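Local coordinates for zonadhesin (Komagataella phaffii, PDB 5FX8), which is a putative fungal cell-wall adhesin, this being its N-terminal part with two cohesin-like domains, and may mediate cell-cell interaction by binding other proteins through polar contacts, at residues A16-L21 / D143-D148; T102-V107 / E315-V320; G234-S239 / L249-E254. One frame throughout, in Å; residues are numbered along the deposited sequence.

Contact 1: residues A16-L21 / D143-D148; sequences ASTAYL and DLVALD
D143 N donates to S17 O over 2.8 Å, the first of three backbone bonds that join 16-21 to 143-148. A19 supplies the other two: its N gives a hydrogen to D143 O at 3.1 Å, and its O accepts one from V145 N at 3.0 Å. One residue bonded in this way to the two neighbours of L144 is the evidence for a parallel bridge. T18 and D143 direct their side chains to one face of the pairing, A19 and L144 to the other.

Past this pairing, the Y20 ring takes over. Its CG is anti to the carbonyl carbon (chi1 -69°), and although CB starts away from the opposite segment, the ring comes back to it. L147 CD1 sits over the ring centre, 3.7 Å from the Y20 centroid and 7° off the normal, a clear CH-pi contact. V145 O and A146 O lie near the ring plane at its edge, while V145 CG1 meets Y20 CE1 at 3.7 Å. At the far end, Y20 OH accepts from D148 N at 3.0 Å with an N-H...O angle of 157°, which fixes the phenol oxygen against the 143-148 backbone. The D148 carboxylate is engaged by S150 and Q151, and R13 makes a cation-pi contact with Y20.

Two further apolar contacts tie the segments: T18 CG2 touches V145 CG1 at 3.6 Å, and the L21 and L144 side chains cross at about a right angle, L21 CD2 against L144 CD1. The whole is a short parallel strand pairing, in which 18-19 forms an outer strand of a three-stranded mixed sheet beside 137-144.

Contact 2: residues T102-V107 / E315-V320; sequences TDLEGV and EAFAAV
L104 and F317 lie side by side and point the same way, their CD2 and CD1 atoms 3.8 Å apart. They form a non-hydrogen-bonded pair between antiparallel strands whose short axes approach to 4.4 Å, with N-to-C directions 155° apart. F317 CG is anti to the backbone N (chi1 -179°), and F317 CD1 also comes close to D103 O, obliquely to the ring. The backbones add CA-H...O contacts beside this pair, F317 CA to D103 O at 3.3 Å and L104 CA to A316 O at 3.4 Å.

D103, E105, A316 and A318 occupy the other face. Here the methyl of A316 meets the aliphatic stem of E105, CB to CB at 3.7 Å. The E105 chain bends at chi2 and its end leads away from 315-320; E105 OE2 is hydrogen-bonded by S32 OG and T33 N. T102 OG1 passes the A318 methyl at 3.5 Å.

Regular antiparallel bonding is interrupted at both ends by classic beta bulges. E315 and A316 both face E105, whose O accepts from both their backbone nitrogens; the A316 N bond, 3.2 Å, lies in the carbonyl plane on a lone pair, whereas E315 N is tilted 20° from that plane. At the same bulge, E105 N donates to A316 O at 2.9 Å. T102 and D103 both face A318, though the bond from A318 N to D103 O is weak.

In the sheet, strand 101-114 runs between 312-319 and 25-31, both antiparallel to it. L104 rests on F31 of strand 25-31, and L104 and F317 both touch V78 of strand 77-84.

Contact 3: residues G234-S239 / L249-E254; sequences GLPVES and LSFAGE
E238 CG is anti to the carbonyl carbon (chi1 -53°) and the chain is extended beyond it, which lays the side chain over A252; S239 OG, between the backbone N and the carbonyl carbon (chi1 54°), faces S250 OG. These groups belong to the beta hairpin of strands 237-242 and 246-252, in the second cohesin-like domain. E238 CG comes to 3.4 Å from A252 N, and E238 CD to 3.3 Å from A252 CB. The carboxylate has its polar partner outside the hairpin, OE1 accepting from N178 ND2 on strand 176-186.

A252 N donates to P236 O at 2.8 Å, in the carbonyl plane. The peptide bond before P236 is cis, and the chain bends there just ahead of the strand. E238 N then donates to S250 O at 2.8 Å, but from above the carbonyl plane, 49° out of it. V237 and F251 face each other between these bonds as a non-hydrogen-bonded pair.

P236, just ahead of the strand, lies side by side with F251, its CB in the ring plane at the edge, 3.8 Å from F251 CD1. On the face shared by V237 and F251, V237 CG2 reaches F251 CE1 at 3.9 Å. Y197 packs edge-to-face with the same F251 ring, and strand 260-268 contributes L261 and V263.

In the crystal this end of the hairpin meets the chain of manganese lipoxygenase: E254 forms a salt bridge with R403 of that chain, and L235 N a hydrogen bond with its Y398. On the opposite face of the hairpin from F251, the two serine hydroxyl oxygens, S239 OG and S250 OG, stand 2.8 Å apart.

How the contacts relate
Contacts 1 and 2 alternate along the chain: 16-21, 102-107, 143-148, then both segments of contact 3, and finally 315-320. Strand 312-319, close to the C-terminus, thus comes back to pair with strand 101-114, whose 102-107 segment lies within the first cohesin-like domain. Contact 1 joins strands of a separate small sheet, and contact 3 is a hairpin at the outer side of a five-stranded antiparallel sheet, so the three share no sheet. Centre to centre, contact 1 lies 35 Å from contact 2 and 31 Å from contact 3, whereas contacts 2 and 3 are 59 Å apart on opposite sides of the chain's centre, evidence of an elongated two-domain arrangement with contact 1 nearest its middle.

Contact 1: residues A16-L21 / D143-D148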
ATOM      1  N   ALA C  16       2.295  17.982 -57.506  1.00 27.09           N
ATOM      2  CA  ALA C  16       2.990  19.239 -57.325  1.00 29.87           C
ATOM      3  C   ALA C  16       4.480  18.954 -57.308  1.00 30.45           C
ATOM      4  O   ALA C  16       4.916  17.826 -57.554  1.00 28.18           O
ATOM      5  CB  ALA C  16       2.524  19.945 -56.052  1.00 30.21           C
ATOM      6  N   SER C  17       5.263  19.979 -56.990  1.00 31.98           N
ATOM      7  CA  SER C  17       6.711  19.892 -57.055  1.00 30.74           C
ATOM      8  C   SER C  17       7.325  19.104 -55.909  1.00 32.74           C
ATOM      9  O   SER C  17       8.515  18.793 -55.977  1.00 37.52           O
ATOM     10  CB  SER C  17       7.302  21.298 -57.078  1.00 34.65           C
ATOM     11  OG  SER C  17       6.830  22.069 -55.979  1.00 34.57           O
ATOM     12  N   THR C  18       6.566  18.788 -54.865  1.00 34.69           N
ATOM     13  CA  THR C  18       7.069  18.016 -53.735  1.00 31.44           C
ATOM     14  C   THR C  18       6.907  16.524 -54.010  1.00 32.03           C
ATOM     15  O   THR C  18       5.831  16.073 -54.413  1.00 30.44           O
ATOM     16  CB  THR C  18       6.317  18.416 -52.469  1.00 33.69           C
ATOM     17  OG1 THR C  18       6.608  19.780 -52.176  1.00 34.52           O
ATOM     18  CG2 THR C  18       6.740  17.578 -51.305  1.00 35.98           C
ATOM     19  N   ALA C  19       7.965  15.757 -53.787  1.00 27.10           N
ATOM     20  CA  ALA C  19       7.907  14.355 -54.134  1.00 24.75           C
ATOM     21  C   ALA C  19       8.775  13.555 -53.186  1.00 27.72           C
ATOM     22  O   ALA C  19       9.725  14.078 -52.612  1.00 31.12           O
ATOM     23  CB  ALA C  19       8.368  14.129 -55.566  1.00 27.27           C
ATOM     24  N   TYR C  20       8.424  12.282 -53.019  1.00 27.02           N
ATOM     25  CA  TYR C  20       9.275  11.280 -52.399  1.00 24.68           C
ATOM     26  C   TYR C  20      10.200  10.668 -53.441  1.00 22.69           C
ATOM     27  O   TYR C  20       9.927  10.692 -54.638  1.00 23.62           O
ATOM     28  CB  TYR C  20       8.445  10.170 -51.763  1.00 24.90           C
ATOM     29  CG  TYR C  20       7.666  10.577 -50.567  1.00 22.85           C
ATOM     30  CD1 TYR C  20       8.062  11.654 -49.794  1.00 27.67           C
ATOM     31  CD2 TYR C  20       6.540   9.887 -50.195  1.00 24.71           C
ATOM     32  CE1 TYR C  20       7.349  12.026 -48.686  1.00 28.77           C
ATOM     33  CE2 TYR C  20       5.812  10.258 -49.075  1.00 26.01           C
ATOM     34  CZ  TYR C  20       6.225  11.323 -48.331  1.00 24.42           C
ATOM     35  OH  TYR C  20       5.517  11.710 -47.232  1.00 26.36           O
ATOM     36  N   LEU C  21      11.303  10.096 -52.975  1.00 21.82           N
ATOM     37  CA  LEU C  21      12.182   9.434 -53.916  1.00 19.74           C
ATOM     38  C   LEU C  21      11.499   8.252 -54.564  1.00 23.24           C
ATOM     39  O   LEU C  21      11.948   7.795 -55.616  1.00 22.60           O
ATOM     40  CB  LEU C  21      13.452   8.971 -53.227  1.00 23.44           C
ATOM     41  CG  LEU C  21      14.440  10.012 -52.728  1.00 25.69           C
ATOM     42  CD1 LEU C  21      15.550   9.307 -51.987  1.00 27.42           C
ATOM     43  CD2 LEU C  21      14.995  10.769 -53.894  1.00 25.90           C
ATOM     44  N   ASP C 143      11.246  19.249 -55.645  1.00 33.91           N
ATOM     45  CA  ASP C 143      11.852  19.164 -54.317  1.00 35.30           C
ATOM     46  C   ASP C 143      11.749  17.742 -53.768  1.00 33.07           C
ATOM     47  O   ASP C 143      10.643  17.249 -53.526  1.00 32.79           O
ATOM     48  CB  ASP C 143      11.169  20.144 -53.366  1.00 39.61           C
ATOM     49  CG  ASP C 143      11.982  20.414 -52.116  1.00 42.70           C
ATOM     50  OD1 ASP C 143      13.228  20.364 -52.187  1.00 47.51           O
ATOM     51  OD2 ASP C 143      11.374  20.704 -51.067  1.00 40.68           O
ATOM     52  N   LEU C 144      12.896  17.096 -53.550  1.00 33.02           N
ATOM     53  CA  LEU C 144      12.935  15.727 -53.036  1.00 31.81           C
ATOM     54  C   LEU C 144      12.875  15.784 -51.515  1.00 35.15           C
ATOM     55  O   LEU C 144      13.882  15.966 -50.831  1.00 36.13           O
ATOM     56  CB  LEU C 144      14.168  14.987 -53.536  1.00 31.08           C
ATOM     57  CG  LEU C 144      14.234  14.822 -55.061  1.00 30.93           C
ATOM     58  CD1 LEU C 144      15.442  14.025 -55.465  1.00 29.83           C
ATOM     59  CD2 LEU C 144      12.979  14.205 -55.662  1.00 27.69           C
ATOM     60  N   VAL C 145      11.708  15.583 -51.005  1.00 32.95           N
ATOM     61  CA  VAL C 145      11.372  15.809 -49.617  1.00 30.57           C
ATOM     62  C   VAL C 145      11.479  14.504 -48.833  1.00 34.06           C
ATOM     63  O   VAL C 145      11.343  13.398 -49.378  1.00 31.88           O
ATOM     64  CB  VAL C 145       9.957  16.403 -49.568  1.00 30.14           C
ATOM     65  CG1 VAL C 145       8.921  15.295 -49.595  1.00 30.10           C
ATOM     66  CG2 VAL C 145       9.813  17.275 -48.403  1.00 33.48           C
ATOM     67  N   ALA C 146      11.746  14.637 -47.536  1.00 33.61           N
ATOM     68  CA  ALA C 146      11.784  13.498 -46.628  1.00 27.82           C
ATOM     69  C   ALA C 146      10.379  13.101 -46.212  1.00 26.52           C
ATOM     70  O   ALA C 146       9.416  13.855 -46.358  1.00 24.94           O
ATOM     71  CB  ALA C 146      12.599  13.818 -45.379  1.00 28.95           C
ATOM     72  N   LEU C 147      10.279  11.901 -45.671  1.00 24.78           N
ATOM     73  CA  LEU C 147       8.984  11.329 -45.371  1.00 23.89           C
ATOM     74  C   LEU C 147       8.216  12.230 -44.422  1.00 25.34           C
ATOM     75  O   LEU C 147       8.783  12.802 -43.494  1.00 27.56           O
ATOM     76  CB  LEU C 147       9.167   9.943 -44.763  1.00 26.36           C
ATOM     77  CG  LEU C 147       8.799   8.669 -45.509  1.00 24.65           C
ATOM     78  CD1 LEU C 147       8.836   8.864 -46.993  1.00 24.98           C
ATOM     79  CD2 LEU C 147       9.757   7.579 -45.102  1.00 26.46           C
ATOM     80  N   ASP C 148       6.920  12.359 -44.662  1.00 25.55           N
ATOM     81  CA  ASP C 148       6.057  13.158 -43.804  1.00 26.39           C
ATOM     82  C   ASP C 148       5.866  12.447 -42.466  1.00 32.23           C
ATOM     83  O   ASP C 148       5.187  11.419 -42.392  1.00 32.94           O
ATOM     84  CB  ASP C 148       4.729  13.382 -44.511  1.00 27.82           C
ATOM     85  CG  ASP C 148       3.821  14.281 -43.751  1.00 29.36           C
ATOM     86  OD1 ASP C 148       4.285  14.829 -42.752  1.00 36.49           O
ATOM     87  OD2 ASP C 148       2.662  14.472 -44.157  1.00 28.90           O
TER

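Contact 2: residues T102-V107 / E315-V320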
ATOM      1  N   THR C 102      -1.351  22.241 -89.388  1.00 66.10           N
ATOM      2  CA  THR C 102      -1.523  23.654 -89.084  1.00 61.79           C
ATOM      3  C   THR C 102      -1.711  23.917 -87.595  1.00 64.34           C
ATOM      4  O   THR C 102      -1.193  24.911 -87.076  1.00 59.99           O
ATOM      5  CB  THR C 102      -2.717  24.207 -89.851  1.00 61.83           C
ATOM      6  OG1 THR C 102      -3.913  23.900 -89.134  1.00 63.57           O
ATOM      7  CG2 THR C 102      -2.801  23.556 -91.199  1.00 66.68           C
ATOM      8  N   ASP C 103      -2.448  23.052 -86.896  1.00 58.17           N
ATOM      9  CA  ASP C 103      -2.773  23.248 -85.492  1.00 53.77           C
ATOM     10  C   ASP C 103      -2.426  22.007 -84.693  1.00 48.95           C
ATOM     11  O   ASP C 103      -2.651  20.881 -85.143  1.00 49.44           O
ATOM     12  CB  ASP C 103      -4.254  23.576 -85.299  1.00 53.87           C
ATOM     13  CG  ASP C 103      -4.646  24.882 -85.937  1.00 59.64           C
ATOM     14  OD1 ASP C 103      -3.755  25.734 -86.140  1.00 56.90           O
ATOM     15  OD2 ASP C 103      -5.847  25.061 -86.229  1.00 64.26           O
ATOM     16  N   LEU C 104      -1.897  22.219 -83.492  1.00 45.80           N
ATOM     17  CA  LEU C 104      -1.556  21.121 -82.599  1.00 42.23           C
ATOM     18  C   LEU C 104      -1.695  21.608 -81.170  1.00 39.48           C
ATOM     19  O   LEU C 104      -0.977  22.525 -80.769  1.00 39.53           O
ATOM     20  CB  LEU C 104      -0.135  20.625 -82.848  1.00 40.41           C
ATOM     21  CG  LEU C 104       0.106  19.120 -83.000  1.00 38.62           C
ATOM     22  CD1 LEU C 104       1.391  18.714 -82.305  1.00 33.50           C
ATOM     23  CD2 LEU C 104      -1.061  18.269 -82.528  1.00 37.06           C
ATOM     24  N   GLU C 105      -2.599  20.997 -80.406  1.00 38.58           N
ATOM     25  CA  GLU C 105      -2.718  21.268 -78.978  1.00 37.11           C
ATOM     26  C   GLU C 105      -2.894  19.950 -78.247  1.00 35.40           C
ATOM     27  O   GLU C 105      -3.865  19.234 -78.499  1.00 34.50           O
ATOM     28  CB  GLU C 105      -3.897  22.190 -78.668  1.00 38.52           C
ATOM     29  CG  GLU C 105      -3.804  23.571 -79.257  1.00 40.01           C
ATOM     30  CD  GLU C 105      -2.635  24.369 -78.723  1.00 48.24           C
ATOM     31  OE1 GLU C 105      -2.143  24.059 -77.612  1.00 47.48           O
ATOM     32  OE2 GLU C 105      -2.210  25.313 -79.428  1.00 48.52           O
ATOM     33  N   GLY C 106      -1.986  19.644 -77.328  1.00 28.73           N
ATOM     34  CA  GLY C 106      -2.149  18.448 -76.524  1.00 30.10           C
ATOM     35  C   GLY C 106      -1.030  18.295 -75.520  1.00 25.91           C
ATOM     36  O   GLY C 106      -0.071  19.065 -75.500  1.00 26.66           O
ATOM     37  N   VAL C 107      -1.170  17.279 -74.677  1.00 21.68           N
ATOM     38  CA  VAL C 107      -0.155  16.936 -73.691  1.00 22.74           C
ATOM     39  C   VAL C 107       0.102  15.431 -73.758  1.00 22.16           C
ATOM     40  O   VAL C 107      -0.817  14.626 -73.565  1.00 25.65           O
ATOM     41  CB  VAL C 107      -0.562  17.346 -72.260  1.00 21.33           C
ATOM     42  CG1 VAL C 107       0.575  17.025 -71.310  1.00 19.95           C
ATOM     43  CG2 VAL C 107      -0.949  18.817 -72.168  1.00 18.57           C
ATOM     44  N   GLU C 315      -6.142  17.954 -78.053  1.00 41.73           N
ATOM     45  CA  GLU C 315      -7.405  18.676 -78.146  1.00 47.93           C
ATOM     46  C   GLU C 315      -7.618  19.374 -79.483  1.00 41.84           C
ATOM     47  O   GLU C 315      -8.765  19.601 -79.864  1.00 43.05           O
ATOM     48  CB  GLU C 315      -7.504  19.726 -77.033  1.00 51.09           C
ATOM     49  CG  GLU C 315      -7.156  19.202 -75.654  1.00 66.21           C
ATOM     50  CD  GLU C 315      -7.696  20.072 -74.536  1.00 82.56           C
ATOM     51  OE1 GLU C 315      -7.083  21.112 -74.227  1.00 86.76           O
ATOM     52  OE2 GLU C 315      -8.735  19.705 -73.962  1.00 77.41           O
ATOM     53  N   ALA C 316      -6.554  19.754 -80.186  1.00 43.10           N
ATOM     54  CA  ALA C 316      -6.669  20.439 -81.466  1.00 41.39           C
ATOM     55  C   ALA C 316      -5.686  19.836 -82.440  1.00 42.28           C
ATOM     56  O   ALA C 316      -4.531  19.589 -82.090  1.00 41.07           O
ATOM     57  CB  ALA C 316      -6.386  21.935 -81.367  1.00 41.98           C
ATOM     58  N   PHE C 317      -6.144  19.631 -83.668  1.00 50.30           N
ATOM     59  CA  PHE C 317      -5.315  19.021 -84.694  1.00 49.68           C
ATOM     60  C   PHE C 317      -5.900  19.270 -86.073  1.00 48.91           C
ATOM     61  O   PHE C 317      -7.109  19.123 -86.259  1.00 54.35           O
ATOM     62  CB  PHE C 317      -5.198  17.532 -84.432  1.00 44.22           C
ATOM     63  CG  PHE C 317      -4.356  16.815 -85.419  1.00 44.09           C
ATOM     64  CD1 PHE C 317      -3.048  17.183 -85.626  1.00 45.18           C
ATOM     65  CD2 PHE C 317      -4.874  15.765 -86.141  1.00 49.75           C
ATOM     66  CE1 PHE C 317      -2.264  16.513 -86.531  1.00 46.63           C
ATOM     67  CE2 PHE C 317      -4.096  15.083 -87.052  1.00 48.94           C
ATOM     68  CZ  PHE C 317      -2.782  15.464 -87.249  1.00 49.72           C
ATOM     69  N   ALA C 318      -5.056  19.632 -87.039  1.00 52.08           N
ATOM     70  CA  ALA C 318      -5.514  19.939 -88.387  1.00 56.96           C
ATOM     71  C   ALA C 318      -4.336  19.888 -89.350  1.00 62.67           C
ATOM     72  O   ALA C 318      -3.244  20.353 -89.020  1.00 63.77           O
ATOM     73  CB  ALA C 318      -6.181  21.314 -88.445  1.00 57.48           C
ATOM     74  N   ALA C 319      -4.572  19.329 -90.542  1.00 72.11           N
ATOM     75  CA  ALA C 319      -3.569  19.203 -91.595  1.00 76.37           C
ATOM     76  C   ALA C 319      -4.165  19.636 -92.929  1.00 84.14           C
ATOM     77  O   ALA C 319      -5.372  19.851 -93.055  1.00 84.61           O
ATOM     78  CB  ALA C 319      -3.042  17.769 -91.708  1.00 82.15           C
ATOM     79  N   VAL C 320      -3.310  19.739 -93.941  1.00 87.22           N
ATOM     80  CA  VAL C 320      -3.736  20.237 -95.243  1.00 89.22           C
ATOM     81  C   VAL C 320      -4.063  19.114 -96.215  1.00 98.19           C
ATOM     82  O   VAL C 320      -3.475  18.038 -96.163  1.00101.74           O
ATOM     83  CB  VAL C 320      -2.674  21.148 -95.842  1.00 91.84           C
ATOM     84  CG1 VAL C 320      -2.283  22.208 -94.836  1.00 87.40           C
ATOM     85  CG2 VAL C 320      -1.468  20.332 -96.282  1.00 93.09           C
TER

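Contact 3: residues G234-S239 / L249-E254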
ATOM      1  N   GLY C 234       0.097 -10.887 -28.369  1.00 22.14           N
ATOM      2  CA  GLY C 234      -0.415 -10.021 -27.340  1.00 19.87           C
ATOM      3  C   GLY C 234      -0.041  -8.574 -27.564  1.00 16.68           C
ATOM      4  O   GLY C 234       0.353  -8.161 -28.659  1.00 16.27           O
ATOM      5  N   LEU C 235      -0.175  -7.794 -26.513  1.00 14.16           N
ATOM      6  CA  LEU C 235       0.014  -6.375 -26.631  1.00 15.20           C
ATOM      7  C   LEU C 235       1.415  -6.071 -27.141  1.00 16.76           C
ATOM      8  O   LEU C 235       2.356  -6.764 -26.784  1.00 18.34           O
ATOM      9  CB  LEU C 235      -0.266  -5.716 -25.301  1.00 14.20           C
ATOM     10  CG  LEU C 235      -1.763  -5.734 -24.988  1.00 13.58           C
ATOM     11  CD1 LEU C 235      -2.000  -5.289 -23.573  1.00 11.60           C
ATOM     12  CD2 LEU C 235      -2.512  -4.838 -25.953  1.00 14.61           C
ATOM     13  N   PRO C 236       1.571  -5.027 -27.971  1.00 15.68           N
ATOM     14  CA  PRO C 236       0.661  -3.935 -28.295  1.00 16.53           C
ATOM     15  C   PRO C 236      -0.516  -4.267 -29.193  1.00 18.70           C
ATOM     16  O   PRO C 236      -1.393  -3.432 -29.300  1.00 19.82           O
ATOM     17  CB  PRO C 236       1.580  -2.946 -29.000  1.00 18.99           C
ATOM     18  CG  PRO C 236       2.573  -3.753 -29.604  1.00 15.47           C
ATOM     19  CD  PRO C 236       2.868  -4.817 -28.618  1.00 15.80           C
ATOM     20  N   VAL C 237      -0.541  -5.443 -29.809  1.00 17.98           N
ATOM     21  CA  VAL C 237      -1.661  -5.828 -30.662  1.00 18.23           C
ATOM     22  C   VAL C 237      -2.908  -6.003 -29.806  1.00 20.09           C
ATOM     23  O   VAL C 237      -2.955  -6.883 -28.945  1.00 20.45           O
ATOM     24  CB  VAL C 237      -1.334  -7.113 -31.427  1.00 16.91           C
ATOM     25  CG1 VAL C 237      -2.521  -7.607 -32.188  1.00 18.97           C
ATOM     26  CG2 VAL C 237      -0.228  -6.864 -32.361  1.00 18.21           C
ATOM     27  N   GLU C 238      -3.931  -5.186 -30.053  1.00 19.69           N
ATOM     28  CA  GLU C 238      -5.221  -5.367 -29.401  1.00 21.94           C
ATOM     29  C   GLU C 238      -6.177  -6.271 -30.174  1.00 23.01           C
ATOM     30  O   GLU C 238      -7.016  -6.934 -29.560  1.00 20.42           O
ATOM     31  CB  GLU C 238      -5.929  -4.031 -29.197  1.00 23.82           C
ATOM     32  CG  GLU C 238      -5.158  -2.987 -28.500  1.00 25.86           C
ATOM     33  CD  GLU C 238      -6.033  -1.799 -28.163  1.00 39.61           C
ATOM     34  OE1 GLU C 238      -6.195  -0.893 -29.023  1.00 36.45           O
ATOM     35  OE2 GLU C 238      -6.579  -1.785 -27.036  1.00 40.91           O
ATOM     36  N   SER C 239      -6.108  -6.285 -31.502  1.00 22.13           N
ATOM     37  CA  SER C 239      -7.020  -7.092 -32.303  1.00 23.08           C
ATOM     38  C   SER C 239      -6.447  -7.236 -33.698  1.00 21.58           C
ATOM     39  O   SER C 239      -5.708  -6.369 -34.160  1.00 24.87           O
ATOM     40  CB  SER C 239      -8.394  -6.450 -32.365  1.00 21.72           C
ATOM     41  OG  SER C 239      -8.214  -5.131 -32.811  1.00 25.50           O
ATOM     42  N   LEU C 249      -6.724  -4.137 -37.748  1.00 23.89           N
ATOM     43  CA  LEU C 249      -5.612  -4.229 -36.823  1.00 20.96           C
ATOM     44  C   LEU C 249      -5.719  -3.107 -35.811  1.00 23.19           C
ATOM     45  O   LEU C 249      -6.148  -2.011 -36.159  1.00 25.40           O
ATOM     46  CB  LEU C 249      -4.309  -4.154 -37.595  1.00 21.48           C
ATOM     47  CG  LEU C 249      -3.021  -4.409 -36.854  1.00 23.57           C
ATOM     48  CD1 LEU C 249      -3.075  -5.746 -36.155  1.00 33.28           C
ATOM     49  CD2 LEU C 249      -1.926  -4.391 -37.857  1.00 20.90           C
ATOM     50  N   SER C 250      -5.340  -3.380 -34.561  1.00 22.71           N
ATOM     51  CA  SER C 250      -5.395  -2.383 -33.496  1.00 22.97           C
ATOM     52  C   SER C 250      -4.191  -2.485 -32.569  1.00 23.01           C
ATOM     53  O   SER C 250      -3.668  -3.568 -32.315  1.00 20.54           O
ATOM     54  CB  SER C 250      -6.648  -2.532 -32.649  1.00 27.33           C
ATOM     55  OG  SER C 250      -7.790  -2.387 -33.433  1.00 25.44           O
ATOM     56  N   PHE C 251      -3.795  -1.354 -32.014  1.00 20.40           N
ATOM     57  CA  PHE C 251      -2.630  -1.297 -31.151  1.00 21.46           C
ATOM     58  C   PHE C 251      -2.926  -0.458 -29.918  1.00 22.64           C
ATOM     59  O   PHE C 251      -3.569   0.586 -29.997  1.00 26.22           O
ATOM     60  CB  PHE C 251      -1.427  -0.689 -31.860  1.00 22.47           C
ATOM     61  CG  PHE C 251      -0.783  -1.566 -32.891  1.00 21.80           C
ATOM     62  CD1 PHE C 251       0.158  -2.520 -32.524  1.00 21.09           C
ATOM     63  CD2 PHE C 251      -1.051  -1.384 -34.242  1.00 21.58           C
ATOM     64  CE1 PHE C 251       0.791  -3.299 -33.481  1.00 17.69           C
ATOM     65  CE2 PHE C 251      -0.428  -2.159 -35.195  1.00 19.56           C
ATOM     66  CZ  PHE C 251       0.494  -3.112 -34.816  1.00 19.47           C
ATOM     67  N   ALA C 252      -2.453  -0.916 -28.777  1.00 27.36           N
ATOM     68  CA  ALA C 252      -2.474  -0.141 -27.544  1.00 26.17           C
ATOM     69  C   ALA C 252      -1.064  -0.145 -27.008  1.00 22.25           C
ATOM     70  O   ALA C 252      -0.453  -1.204 -26.879  1.00 28.64           O
ATOM     71  CB  ALA C 252      -3.420  -0.727 -26.502  1.00 25.74           C
ATOM     72  N   GLY C 253      -0.528   1.022 -26.737  1.00 26.16           N
ATOM     73  CA  GLY C 253       0.839   1.056 -26.274  1.00 25.43           C
ATOM     74  C   GLY C 253       1.341   2.473 -26.314  1.00 28.16           C
ATOM     75  O   GLY C 253       0.636   3.401 -26.698  1.00 28.15           O
ATOM     76  N   GLU C 254       2.563   2.618 -25.895  1.00 28.90           N
ATOM     77  CA  GLU C 254       3.158   3.924 -25.737  1.00 30.62           C
ATOM     78  C   GLU C 254       4.094   4.118 -26.914  1.00 30.45           C
ATOM     79  O   GLU C 254       5.129   3.458 -27.018  1.00 36.75           O
ATOM     80  CB  GLU C 254       3.882   4.028 -24.399  1.00 34.29           C
ATOM     81  CG  GLU C 254       3.010   3.741 -23.159  1.00 26.77           C
ATOM     82  CD  GLU C 254       2.100   4.911 -22.775  1.00 29.92           C
ATOM     83  OE1 GLU C 254       2.570   5.861 -22.115  1.00 35.60           O
ATOM     84  OE2 GLU C 254       0.918   4.898 -23.143  1.00 27.86           O
TER